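Local coordinates for glutamate--tRNA ligase (Elizabethkingia anophelis, PDB 6B1Z), which probably attaches glutamate to its cognate tRNA at the expense of ATP, as a class I aminoacyl-tRNA synthetase with a catalytic body and an anticodon-binding domain, at residues A[96-101]-A[214-219]; A[469-474]-A[485-490]; A[24-29]-A[309-314]; A[189-194]-A[235-240]. One frame throughout, in Å; residues are numbered along the deposited sequence.

Contact 1. Residues A[96-101]-A[214-219]; sequences RDIYDR and NIIDDH. With FMT (formic acid), chain B; EDO (1,2-ethanediol), chain V; EDO (1,2-ethanediol), chain S; FMT (formic acid), chain N.
Y99 lays its ring against I216 and D217, and its hydroxyl reaches the carboxylate beyond. CD1 of Y99 lies 3.9 Å from CD1 of I216, which stands obliquely to the ring, while CG2 of I216 lies at the edge, in the ring plane. Further out the phenol OH donates to OD2 of D217 over 2.7 Å. The oxygen, itself at the ring edge, is met on its syn side, 19° out of the carboxylate plane. Y99 has CG anti to its carbonyl carbon (chi1 -60°), which swings the ring across to the helix of residues 214-219 although its CB does not point there. I98 adds the second apolar touch: its CG2 meets CG2 of I216 at 3.9 Å as the two isoleucines run antiparallel alongside one another. The two short helical segments cross steeply, at 104°, with axes 10.6 Å apart at closest approach, and join helices 96-106 and 210-220 of the class I catalytic domain, a member of the HUP clan. D217 is gripped by more than the tyrosine: OD1 forms a salt bridge with R95, and OD2 also accepts from Q92. These donors probably stabilise the buried carboxylate as an anion and fix its rotation. Next in sequence, D218 forms salt bridges with R15 and R49, and its OD1 takes a hydrogen bond from O2 of an ethanediol molecule at 2.7 Å. A formate accepts from the backbone N of D97; both small molecules probably come from the crystallisation liquor.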
loop_
_atom_site.group_PDB
_atom_site.type_symbol
_atom_site.label_atom_id
_atom_site.label_comp_id
_atom_site.label_asym_id
_atom_site.label_seq_id
_atom_site.Cartn_x
_atom_site.Cartn_y
_atom_site.Cartn_z
ATOM N N ARG A 96 -15.223 -10.353 24.599
ATOM C CA ARG A 96 -14.739 -10.341 25.981
ATOM C C ARG A 96 -15.066 -11.638 26.722
ATOM O O ARG A 96 -14.247 -12.115 27.516
ATOM C CB ARG A 96 -15.301 -9.134 26.735
ATOM C CG ARG A 96 -15.297 -9.335 28.250
ATOM C CD ARG A 96 -15.811 -8.126 29.016
ATOM N NE ARG A 96 -14.866 -7.013 28.998
ATOM C CZ ARG A 96 -13.747 -6.966 29.717
ATOM N NH1 ARG A 96 -13.409 -7.975 30.513
ATOM N NH2 ARG A 96 -12.961 -5.905 29.638
ATOM N N ASP A 97 -16.244 -12.231 26.477
ATOM C CA ASP A 97 -16.588 -13.456 27.205
ATOM C C ASP A 97 -15.652 -14.606 26.828
ATOM O O ASP A 97 -15.296 -15.431 27.684
ATOM C CB ASP A 97 -18.048 -13.827 26.954
ATOM C CG ASP A 97 -19.001 -13.061 27.852
ATOM O OD1 ASP A 97 -18.575 -12.045 28.448
ATOM O OD2 ASP A 97 -20.172 -13.480 27.972
ATOM N N ILE A 98 -15.241 -14.674 25.557
ATOM C CA ILE A 98 -14.244 -15.656 25.132
ATOM C C ILE A 98 -12.934 -15.418 25.864
ATOM O O ILE A 98 -12.299 -16.354 26.377
ATOM C CB ILE A 98 -14.050 -15.596 23.602
ATOM C CG1 ILE A 98 -15.351 -15.961 22.894
ATOM C CG2 ILE A 98 -12.925 -16.517 23.162
ATOM C CD1 ILE A 98 -15.386 -15.607 21.410
ATOM N N TYR A 99 -12.503 -14.160 25.917
ATOM C CA TYR A 99 -11.226 -13.863 26.556
ATOM C C TYR A 99 -11.273 -14.174 28.046
ATOM O O TYR A 99 -10.289 -14.668 28.615
ATOM C CB TYR A 99 -10.853 -12.403 26.325
ATOM C CG TYR A 99 -10.697 -12.025 24.865
ATOM C CD1 TYR A 99 -10.129 -12.898 23.935
ATOM C CD2 TYR A 99 -11.143 -10.791 24.419
ATOM C CE1 TYR A 99 -9.998 -12.513 22.582
ATOM C CE2 TYR A 99 -11.023 -10.406 23.093
ATOM C CZ TYR A 99 -10.458 -11.266 22.185
ATOM O OH TYR A 99 -10.365 -10.859 20.872
ATOM N N ASP A 100 -12.403 -13.887 28.699
ATOM C CA ASP A 100 -12.527 -14.182 30.129
ATOM C C ASP A 100 -12.367 -15.670 30.402
ATOM O O ASP A 100 -11.721 -16.066 31.380
ATOM C CB ASP A 100 -13.882 -13.703 30.646
ATOM C CG ASP A 100 -13.967 -12.198 30.767
ATOM O OD1 ASP A 100 -12.948 -11.498 30.607
ATOM O OD2 ASP A 100 -15.099 -11.710 31.004
ATOM N N ARG A 101 -12.947 -16.508 29.545
ATOM C CA ARG A 101 -12.823 -17.954 29.689
ATOM C C ARG A 101 -11.357 -18.377 29.682
ATOM O O ARG A 101 -10.921 -19.162 30.536
ATOM C CB ARG A 101 -13.612 -18.634 28.560
ATOM C CG ARG A 101 -13.496 -20.146 28.469
ATOM C CD ARG A 101 -14.678 -20.749 27.684
ATOM N NE ARG A 101 -14.516 -20.690 26.231
ATOM C CZ ARG A 101 -15.268 -19.953 25.414
ATOM N NH1 ARG A 101 -16.251 -19.198 25.895
ATOM N NH2 ARG A 101 -15.039 -19.975 24.106
ATOM N N ASN A 214 -4.571 -12.393 20.237
ATOM C CA ASN A 214 -4.318 -12.998 18.939
ATOM C C ASN A 214 -4.096 -14.501 19.040
ATOM O O ASN A 214 -4.547 -15.241 18.162
ATOM C CB ASN A 214 -3.149 -12.310 18.234
ATOM C CG ASN A 214 -3.554 -11.007 17.598
ATOM O OD1 ASN A 214 -4.738 -10.783 17.328
ATOM N ND2 ASN A 214 -2.589 -10.133 17.358
ATOM N N ILE A 215 -3.429 -14.994 20.099
ATOM C CA ILE A 215 -3.272 -16.446 20.154
ATOM C C ILE A 215 -4.615 -17.110 20.483
ATOM O O ILE A 215 -4.925 -18.182 19.955
ATOM C CB ILE A 215 -2.133 -16.887 21.111
ATOM C CG1 ILE A 215 -2.451 -16.630 22.584
ATOM C CG2 ILE A 215 -0.789 -16.264 20.686
ATOM C CD1 ILE A 215 -2.910 -17.895 23.317
ATOM N N ILE A 216 -5.438 -16.479 21.335
ATOM C CA ILE A 216 -6.778 -17.007 21.614
ATOM C C ILE A 216 -7.590 -17.068 20.330
ATOM O O ILE A 216 -8.211 -18.092 20.007
ATOM C CB ILE A 216 -7.494 -16.144 22.669
ATOM C CG1 ILE A 216 -6.871 -16.356 24.063
ATOM C CG2 ILE A 216 -9.028 -16.426 22.669
ATOM C CD1 ILE A 216 -7.263 -15.292 25.065
ATOM N N ASP A 217 -7.578 -15.978 19.568
ATOM C CA ASP A 217 -8.444 -15.943 18.394
ATOM C C ASP A 217 -7.895 -16.750 17.228
ATOM O O ASP A 217 -8.681 -17.272 16.431
ATOM C CB ASP A 217 -8.701 -14.498 17.968
ATOM C CG ASP A 217 -9.606 -13.748 18.948
ATOM O OD1 ASP A 217 -10.310 -14.398 19.763
ATOM O OD2 ASP A 217 -9.623 -12.504 18.886
ATOM N N ASP A 218 -6.574 -16.853 17.082
ATOM C CA ASP A 218 -6.037 -17.747 16.063
ATOM C C ASP A 218 -6.407 -19.193 16.368
ATOM O O ASP A 218 -6.734 -19.967 15.462
ATOM C CB ASP A 218 -4.526 -17.558 15.934
ATOM C CG ASP A 218 -4.175 -16.230 15.308
ATOM O OD1 ASP A 218 -3.006 -15.812 15.404
ATOM O OD2 ASP A 218 -5.101 -15.606 14.713
ATOM N N HIS A 219 -6.404 -19.568 17.648
ATOM C CA HIS A 219 -6.868 -20.895 18.032
ATOM C C HIS A 219 -8.357 -21.066 17.748
ATOM O O HIS A 219 -8.763 -22.027 17.075
ATOM C CB HIS A 219 -6.561 -21.126 19.514
ATOM C CG HIS A 219 -7.033 -22.451 20.027
ATOM N ND1 HIS A 219 -6.398 -23.636 19.718
ATOM C CD2 HIS A 219 -8.076 -22.776 20.821
ATOM C CE1 HIS A 219 -7.031 -24.635 20.305
ATOM N NE2 HIS A 219 -8.056 -24.143 20.979
HETATM C C FMT B . -19.461 -9.927 25.789
HETATM O O1 FMT B . -18.620 -10.801 25.583
HETATM O O2 FMT B . -20.028 -9.292 24.900
HETATM C C1 EDO V . -0.501 -14.443 17.272
HETATM O O1 EDO V . 0.174 -13.725 18.307
HETATM C C2 EDO V . 0.163 -15.796 17.094
HETATM O O2 EDO V . -0.810 -16.747 16.640
HETATM C C1 EDO S . -23.321 -10.151 29.455
HETATM O O1 EDO S . -22.221 -9.595 28.726
HETATM C C2 EDO S . -23.280 -11.668 29.330
HETATM O O2 EDO S . -21.938 -12.122 29.541
HETATM C C FMT N . -2.266 -6.043 15.975
HETATM O O1 FMT N . -2.866 -5.019 16.304
HETATM O O2 FMT N . -2.733 -7.179 16.068
#

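Contact 2. Residues A[469-474]-A[485-490]; sequences KVMMPL and PDVPDL
V487 is the bump of this contact, lodged in the hollow between M471 and L474, which lie one helical turn apart on helix 467-479. Its CG1 presses on L474, 3.5 Å from CD2, a close approach for two methyl groups, and also touches CG of that leucine. Its CB faces the sulfur of M471, with SD 4.0 Å away, while CG2 rests near the carbonyl O of M471. CG1 stands anti to the backbone N (chi1 166°), a setting that leaves one methyl for the leucine and the other for the backbone of the methionine. M471 gets there by a bend: chi2 is -59°, and the thioether folds over so that its chain passes alongside the valine, the two pointing opposite ways. The terminal CE then continues beyond V487 and lands on the pyrrolidine ring of P488, 3.8 Å from CG, the methionine chain running roughly perpendicular to the proline side chain. The methionine tip thus covers the proline beside the valine. Around them I456 of helix 449-462 backs both M471 and L474, and M491 and I503 of helix 487-507 close on the leucine, so two consecutive helices and a third meet within the anticodon-binding domain. Side chain to side chain the contact is wholly apolar, which implies that dispersion and probably the hydrophobic effect hold it, rather than polar bonds.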
loop_
_atom_site.group_PDB
_atom_site.type_symbol
_atom_site.label_atom_id
_atom_site.label_comp_id
_atom_site.label_asym_id
_atom_site.label_seq_id
_atom_site.Cartn_x
_atom_site.Cartn_y
_atom_site.Cartn_z
ATOM N N LYS A 469 11.430 20.340 -43.657
ATOM C CA LYS A 469 11.376 21.777 -43.903
ATOM C C LYS A 469 9.954 22.309 -43.806
ATOM O O LYS A 469 9.754 23.494 -43.513
ATOM C CB LYS A 469 11.963 22.101 -45.279
ATOM C CG LYS A 469 13.433 21.751 -45.432
ATOM C CD LYS A 469 14.286 22.541 -44.458
ATOM C CE LYS A 469 15.750 22.167 -44.582
ATOM N NZ LYS A 469 16.578 22.846 -43.551
ATOM N N VAL A 470 8.958 21.464 -44.064
ATOM C CA VAL A 470 7.566 21.846 -43.847
ATOM C C VAL A 470 7.089 21.422 -42.463
ATOM O O VAL A 470 6.414 22.188 -41.770
ATOM C CB VAL A 470 6.675 21.246 -44.952
ATOM N N MET A 471 7.448 20.207 -42.043
ATOM C CA MET A 471 6.892 19.639 -40.817
ATOM C C MET A 471 7.362 20.383 -39.572
ATOM O O MET A 471 6.594 20.537 -38.613
ATOM C CB MET A 471 7.260 18.159 -40.707
ATOM C CG MET A 471 6.489 17.247 -41.634
ATOM S SD MET A 471 4.712 17.346 -41.354
ATOM C CE MET A 471 4.169 15.883 -42.236
ATOM N N MET A 472 8.622 20.829 -39.548
ATOM C CA MET A 472 9.160 21.363 -38.301
ATOM C C MET A 472 8.613 22.754 -37.981
ATOM O O MET A 472 8.159 22.977 -36.852
ATOM C CB MET A 472 10.691 21.375 -38.322
ATOM C CG MET A 472 11.306 21.685 -36.963
ATOM S SD MET A 472 13.082 21.384 -36.865
ATOM C CE MET A 472 13.147 19.607 -37.082
ATOM N N PRO A 473 8.628 23.717 -38.910
ATOM C CA PRO A 473 7.977 25.000 -38.596
ATOM C C PRO A 473 6.482 24.858 -38.379
ATOM O O PRO A 473 5.898 25.622 -37.600
ATOM C CB PRO A 473 8.303 25.873 -39.817
ATOM C CG PRO A 473 8.546 24.913 -40.913
ATOM C CD PRO A 473 9.206 23.728 -40.268
ATOM N N LEU A 474 5.854 23.886 -39.042
ATOM C CA LEU A 474 4.441 23.604 -38.814
ATOM C C LEU A 474 4.199 23.124 -37.384
ATOM O O LEU A 474 3.262 23.577 -36.715
ATOM C CB LEU A 474 3.960 22.568 -39.832
ATOM C CG LEU A 474 2.484 22.196 -39.911
ATOM C CD1 LEU A 474 1.624 23.443 -40.049
ATOM C CD2 LEU A 474 2.279 21.273 -41.101
ATOM N N PRO A 485 2.436 14.737 -30.828
ATOM C CA PRO A 485 2.358 13.607 -31.760
ATOM C C PRO A 485 2.655 14.031 -33.189
ATOM O O PRO A 485 3.044 15.181 -33.427
ATOM C CB PRO A 485 0.907 13.143 -31.602
ATOM C CG PRO A 485 0.172 14.427 -31.357
ATOM C CD PRO A 485 1.108 15.309 -30.546
ATOM N N ASP A 486 2.470 13.121 -34.145
ATOM C CA ASP A 486 2.725 13.456 -35.539
ATOM C C ASP A 486 1.874 14.650 -35.958
ATOM O O ASP A 486 0.714 14.783 -35.556
ATOM C CB ASP A 486 2.442 12.254 -36.446
ATOM C CG ASP A 486 3.454 11.131 -36.272
ATOM O OD1 ASP A 486 4.417 11.280 -35.480
ATOM O OD2 ASP A 486 3.283 10.087 -36.933
ATOM N N VAL A 487 2.470 15.529 -36.768
ATOM C CA VAL A 487 1.810 16.790 -37.114
ATOM C C VAL A 487 0.486 16.587 -37.843
ATOM O O VAL A 487 -0.493 17.273 -37.503
ATOM C CB VAL A 487 2.784 17.692 -37.898
ATOM C CG1 VAL A 487 2.035 18.833 -38.550
ATOM C CG2 VAL A 487 3.866 18.231 -36.976
ATOM N N PRO A 488 0.375 15.702 -38.845
ATOM C CA PRO A 488 -0.934 15.548 -39.505
ATOM C C PRO A 488 -2.017 15.044 -38.565
ATOM O O PRO A 488 -3.196 15.371 -38.762
ATOM C CB PRO A 488 -0.644 14.550 -40.636
ATOM C CG PRO A 488 0.818 14.686 -40.894
ATOM C CD PRO A 488 1.410 14.896 -39.522
ATOM N N ASP A 489 -1.651 14.262 -37.549
ATOM C CA ASP A 489 -2.623 13.843 -36.545
ATOM C C ASP A 489 -3.079 15.025 -35.699
ATOM O O ASP A 489 -4.273 15.165 -35.411
ATOM C CB ASP A 489 -2.022 12.748 -35.664
ATOM C CG ASP A 489 -1.769 11.458 -36.424
ATOM O OD1 ASP A 489 -2.712 10.961 -37.071
ATOM O OD2 ASP A 489 -0.631 10.944 -36.371
ATOM N N LEU A 490 -2.142 15.886 -35.288
ATOM C CA LEU A 490 -2.522 17.074 -34.526
ATOM C C LEU A 490 -3.434 17.989 -35.336
ATOM O O LEU A 490 -4.427 18.510 -34.811
ATOM C CB LEU A 490 -1.272 17.826 -34.069
ATOM C CG LEU A 490 -1.530 19.158 -33.355
ATOM C CD1 LEU A 490 -2.487 18.964 -32.189
ATOM C CD2 LEU A 490 -0.217 19.756 -32.872
#

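Contact 3. Residues A[24-29]-A[309-314]; sequences LHLGGV and NMVAML
L26 stretches from the first turn of helix 26-41 toward the end of helix 304-312. Its CB already points that way, and CG serves as the fork from which two methyls part to different partners. CD1 meets CG2 of V311 at 3.9 Å, the two side chains running obliquely to each other. CD2 goes to L314, whose CD1 lies 4.1 Å off, and the two leucines meet nearly perpendicular. L314 keeps CG anti to its carbonyl carbon (chi1 -66°), which carries its extended chain back toward L26 from just beyond the helix end. One turn further along helix 26-41, V29 touches the remaining methyl of V311, CG1 to CG1 at 4.2 Å. V311 is therefore straddled by L26 and V29, one branch for each. F307 lies against both of these, and F346 also covers L26, while R30 donates to the carbonyl O of L314. H25 takes the N-cap position of helix 26-41. The segment reads HLGG, a variant of the class I HIGH signature, and its helix start on the Rossmann-like nucleotide-binding core is typical of this site, which in relatives binds ATP.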
loop_
_atom_site.group_PDB
_atom_site.type_symbol
_atom_site.label_atom_id
_atom_site.label_comp_id
_atom_site.label_asym_id
_atom_site.label_seq_id
_atom_site.Cartn_x
_atom_site.Cartn_y
_atom_site.Cartn_z
ATOM N N LEU A 24 -4.032 1.878 6.132
ATOM C CA LEU A 24 -3.084 0.845 5.724
ATOM C C LEU A 24 -1.852 1.470 5.083
ATOM O O LEU A 24 -1.962 2.369 4.241
ATOM C CB LEU A 24 -3.740 -0.112 4.732
ATOM C CG LEU A 24 -4.878 -0.986 5.244
ATOM C CD1 LEU A 24 -5.359 -1.868 4.112
ATOM C CD2 LEU A 24 -4.429 -1.816 6.446
ATOM N N HIS A 25 -0.674 1.007 5.494
ATOM C CA HIS A 25 0.572 1.330 4.825
ATOM C C HIS A 25 0.864 0.260 3.771
ATOM O O HIS A 25 0.182 -0.757 3.684
ATOM C CB HIS A 25 1.720 1.429 5.837
ATOM C CG HIS A 25 1.600 2.583 6.785
ATOM N ND1 HIS A 25 2.474 3.651 6.774
ATOM C CD2 HIS A 25 0.716 2.833 7.781
ATOM C CE1 HIS A 25 2.130 4.511 7.716
ATOM N NE2 HIS A 25 1.071 4.036 8.347
ATOM N N LEU A 26 1.898 0.510 2.965
ATOM C CA LEU A 26 2.269 -0.442 1.919
ATOM C C LEU A 26 2.590 -1.816 2.496
ATOM O O LEU A 26 2.209 -2.843 1.919
ATOM C CB LEU A 26 3.450 0.095 1.121
ATOM C CG LEU A 26 3.522 -0.254 -0.358
ATOM C CD1 LEU A 26 2.281 0.247 -1.091
ATOM C CD2 LEU A 26 4.775 0.374 -0.941
ATOM N N GLY A 27 3.292 -1.862 3.630
ATOM C CA GLY A 27 3.552 -3.144 4.267
ATOM C C GLY A 27 2.282 -3.900 4.609
ATOM O O GLY A 27 2.217 -5.123 4.465
ATOM N N GLY A 28 1.245 -3.185 5.065
ATOM C CA GLY A 28 -0.001 -3.852 5.398
ATOM C C GLY A 28 -0.746 -4.362 4.178
ATOM O O GLY A 28 -1.328 -5.444 4.205
ATOM N N VAL A 29 -0.724 -3.592 3.086
ATOM C CA VAL A 29 -1.300 -4.061 1.829
ATOM C C VAL A 29 -0.613 -5.336 1.378
ATOM O O VAL A 29 -1.271 -6.287 0.935
ATOM C CB VAL A 29 -1.185 -2.968 0.755
ATOM C CG1 VAL A 29 -1.647 -3.505 -0.615
ATOM C CG2 VAL A 29 -1.994 -1.741 1.169
ATOM N N ASN A 309 0.095 -5.516 -8.560
ATOM C CA ASN A 309 1.212 -6.199 -9.210
ATOM C C ASN A 309 2.545 -5.691 -8.649
ATOM O O ASN A 309 3.458 -6.481 -8.359
ATOM C CB ASN A 309 1.099 -5.976 -10.738
ATOM C CG ASN A 309 1.918 -6.968 -11.589
ATOM O OD1 ASN A 309 1.673 -7.091 -12.792
ATOM N ND2 ASN A 309 2.918 -7.626 -10.999
ATOM N N MET A 310 2.663 -4.373 -8.480
ATOM C CA MET A 310 3.884 -3.792 -7.924
ATOM C C MET A 310 4.117 -4.274 -6.492
ATOM O O MET A 310 5.231 -4.685 -6.127
ATOM C CB MET A 310 3.780 -2.266 -7.988
ATOM C CG MET A 310 4.969 -1.511 -7.374
ATOM S SD MET A 310 4.858 -1.297 -5.578
ATOM C CE MET A 310 3.518 -0.136 -5.447
ATOM N N VAL A 311 3.064 -4.253 -5.673
ATOM C CA VAL A 311 3.218 -4.640 -4.270
ATOM C C VAL A 311 3.627 -6.100 -4.153
ATOM O O VAL A 311 4.490 -6.454 -3.337
ATOM C CB VAL A 311 1.915 -4.344 -3.500
ATOM C CG1 VAL A 311 2.002 -4.920 -2.069
ATOM C CG2 VAL A 311 1.679 -2.828 -3.419
ATOM N N ALA A 312 3.042 -6.968 -4.985
ATOM C CA ALA A 312 3.365 -8.391 -4.936
ATOM C C ALA A 312 4.845 -8.647 -5.144
ATOM O O ALA A 312 5.416 -9.556 -4.535
ATOM C CB ALA A 312 2.563 -9.142 -6.003
ATOM N N MET A 313 5.483 -7.864 -6.010
ATOM C CA MET A 313 6.864 -8.121 -6.369
ATOM C C MET A 313 7.858 -7.531 -5.377
ATOM O O MET A 313 9.065 -7.606 -5.627
ATOM C CB MET A 313 7.124 -7.597 -7.788
ATOM C CG MET A 313 6.239 -8.276 -8.838
ATOM S SD MET A 313 6.236 -10.091 -8.701
ATOM C CE MET A 313 5.075 -10.511 -10.001
ATOM N N LEU A 314 7.384 -6.955 -4.268
ATOM C CA LEU A 314 8.268 -6.499 -3.187
ATOM C C LEU A 314 8.666 -7.704 -2.336
ATOM O O LEU A 314 8.218 -7.905 -1.202
ATOM C CB LEU A 314 7.588 -5.409 -2.361
ATOM C CG LEU A 314 7.318 -4.094 -3.100
ATOM C CD1 LEU A 314 6.501 -3.157 -2.232
ATOM C CD2 LEU A 314 8.629 -3.426 -3.526
#

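Contact 4. Residues A[189-194]-A[235-240]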
loop_
_atom_site.group_PDB
_atom_site.type_symbol
_atom_site.label_atom_id
_atom_site.label_comp_id
_atom_site.label_asym_id
_atom_site.label_seq_id
_atom_site.Cartn_x
_atom_site.Cartn_y
_atom_site.Cartn_z
ATOM N N PHE A 189 15.686 -20.779 14.146
ATOM C CA PHE A 189 16.530 -19.993 15.035
ATOM C C PHE A 189 16.093 -20.290 16.460
ATOM O O PHE A 189 14.991 -20.800 16.696
ATOM C CB PHE A 189 16.446 -18.489 14.720
ATOM C CG PHE A 189 15.081 -17.901 14.903
ATOM C CD1 PHE A 189 14.106 -18.042 13.926
ATOM C CD2 PHE A 189 14.767 -17.188 16.053
ATOM C CE1 PHE A 189 12.842 -17.487 14.101
ATOM C CE2 PHE A 189 13.514 -16.631 16.233
ATOM C CZ PHE A 189 12.546 -16.777 15.253
ATOM N N SER A 190 16.981 -19.990 17.405
ATOM C CA SER A 190 16.728 -20.240 18.815
ATOM C C SER A 190 16.870 -18.961 19.623
ATOM O O SER A 190 17.665 -18.076 19.284
ATOM C CB SER A 190 17.692 -21.287 19.378
ATOM O OG SER A 190 17.599 -22.500 18.649
ATOM N N VAL A 191 16.104 -18.885 20.710
ATOM C CA VAL A 191 16.025 -17.723 21.604
ATOM C C VAL A 191 16.051 -18.232 23.043
ATOM O O VAL A 191 15.280 -19.141 23.366
ATOM C CB VAL A 191 14.718 -16.935 21.356
ATOM C CG1 VAL A 191 14.465 -15.855 22.433
ATOM C CG2 VAL A 191 14.679 -16.348 19.936
ATOM N N ASN A 192 16.864 -17.636 23.911
ATOM C CA ASN A 192 16.801 -17.951 25.330
ATOM C C ASN A 192 15.788 -17.035 26.011
ATOM O O ASN A 192 15.797 -15.815 25.804
ATOM C CB ASN A 192 18.187 -17.811 25.979
ATOM C CG ASN A 192 18.238 -18.427 27.375
ATOM O OD1 ASN A 192 17.582 -17.948 28.299
ATOM N ND2 ASN A 192 19.011 -19.499 27.523
ATOM N N THR A 193 14.924 -17.624 26.845
ATOM C CA THR A 193 13.920 -16.830 27.547
ATOM C C THR A 193 14.520 -15.755 28.452
ATOM O O THR A 193 13.821 -14.799 28.800
ATOM C CB THR A 193 12.995 -17.743 28.365
ATOM O OG1 THR A 193 13.765 -18.578 29.244
ATOM C CG2 THR A 193 12.202 -18.621 27.444
ATOM N N ASN A 194 15.788 -15.892 28.854
ATOM C CA ASN A 194 16.398 -14.828 29.641
ATOM C C ASN A 194 16.480 -13.504 28.888
ATOM O O ASN A 194 16.673 -12.460 29.522
ATOM C CB ASN A 194 17.809 -15.228 30.079
ATOM C CG ASN A 194 17.828 -16.297 31.149
ATOM O OD1 ASN A 194 16.812 -16.617 31.758
ATOM N ND2 ASN A 194 19.011 -16.852 31.390
ATOM N N SER A 235 8.471 -11.252 19.221
ATOM C CA SER A 235 7.410 -11.794 20.068
ATOM C C SER A 235 7.036 -13.232 19.731
ATOM O O SER A 235 6.152 -13.804 20.392
ATOM C CB SER A 235 6.160 -10.913 19.956
ATOM O OG SER A 235 6.463 -9.595 20.368
ATOM N N MET A 236 7.646 -13.818 18.702
ATOM C CA MET A 236 7.255 -15.159 18.286
ATOM C C MET A 236 7.488 -16.190 19.392
ATOM O O MET A 236 6.659 -17.091 19.583
ATOM C CB MET A 236 8.002 -15.539 17.008
ATOM C CG MET A 236 7.550 -16.867 16.435
ATOM S SD MET A 236 8.487 -17.262 14.942
ATOM C CE MET A 236 7.953 -18.944 14.671
ATOM N N ALA A 237 8.607 -16.086 20.121
ATOM C CA ALA A 237 8.854 -17.029 21.209
ATOM C C ALA A 237 7.754 -16.951 22.261
ATOM O O ALA A 237 7.242 -17.981 22.714
ATOM C CB ALA A 237 10.230 -16.761 21.836
ATOM N N LEU A 238 7.365 -15.731 22.657
ATOM C CA LEU A 238 6.240 -15.569 23.570
ATOM C C LEU A 238 4.991 -16.247 23.030
ATOM O O LEU A 238 4.276 -16.938 23.764
ATOM C CB LEU A 238 5.968 -14.080 23.805
ATOM C CG LEU A 238 4.675 -13.779 24.579
ATOM C CD1 LEU A 238 4.758 -14.302 26.033
ATOM C CD2 LEU A 238 4.400 -12.287 24.554
ATOM N N HIS A 239 4.687 -16.034 21.754
ATOM C CA HIS A 239 3.448 -16.585 21.215
ATOM C C HIS A 239 3.460 -18.102 21.244
ATOM O O HIS A 239 2.458 -18.725 21.620
ATOM C CB HIS A 239 3.228 -16.054 19.802
ATOM C CG HIS A 239 3.094 -14.568 19.770
ATOM N ND1 HIS A 239 3.339 -13.805 18.643
ATOM C CD2 HIS A 239 2.769 -13.695 20.753
ATOM C CE1 HIS A 239 3.150 -12.528 18.932
ATOM N NE2 HIS A 239 2.784 -12.435 20.200
ATOM N N VAL A 240 4.585 -18.711 20.863
ATOM C CA VAL A 240 4.700 -20.165 20.915
ATOM C C VAL A 240 4.556 -20.657 22.351
ATOM O O VAL A 240 3.866 -21.648 22.609
ATOM C CB VAL A 240 6.026 -20.607 20.263
ATOM C CG1 VAL A 240 6.356 -22.064 20.583
ATOM C CG2 VAL A 240 5.937 -20.385 18.752
#
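M236, in the first turn of helix 236-246, sends its side chain to the ring of F189. The chain is fully extended, with CG anti to the backbone N (chi1 -174°) and every later torsion also anti, and this straight reach brings SD 4.1 Å from CZ of the phenylalanine. The sulfur lies 5.3 Å from the centroid of the F189 ring and 73° off its normal, an oblique Met-aromatic contact. F189 answers with CG placed between its backbone N and carbonyl carbon (chi1 62°), which turns the ring from the strand toward the helix. Next along, A237 offers only CB, 4.4 Å from CG1 of V191, a loose touch described here for one of two conformers of the valine; L196 packs on both of these residues. H239 faces another way: the carbonyl O of S235 sits 3.2 Å above the plane of its imidazole, over the centre, while the ring nitrogens bond to R228 and H211. V240 closes the segment against L181. Beyond V191 the strand ends in an Asx turn, where OD1 of N192 accepts from the N of N194 at 2.8 Å, along a lone pair of the amide oxygen. Strand 187-192 pairs antiparallel with strand 178-183 in a two-stranded sheet, and helix 236-246 lies against this hairpin, with strand 252-256 reaching M236 through F253 and H255, and helix 210-220 meeting H239 through I215.

In the fold
Contacts 1, 3 and 4 belong to the catalytic domain, whereas contact 2 lies in the anticodon-binding domain, its centre about 72 Å from that of contact 1 on the opposite side of the chain's centre. Contact 3 closes a long loop of chain inside which contacts 1 and 4 are nested; its centre is about 29 Å from the centre of contact 1 and 28 Å from that of contact 4. Those two alternate along the sequence and touch directly, CG2 of I215 meeting CB of H239 at 4.1 Å. Contact 3 contains the HLGG signature, while the side chain of F189 in contact 4 comes within about 10 Å of the bound magnesium ion.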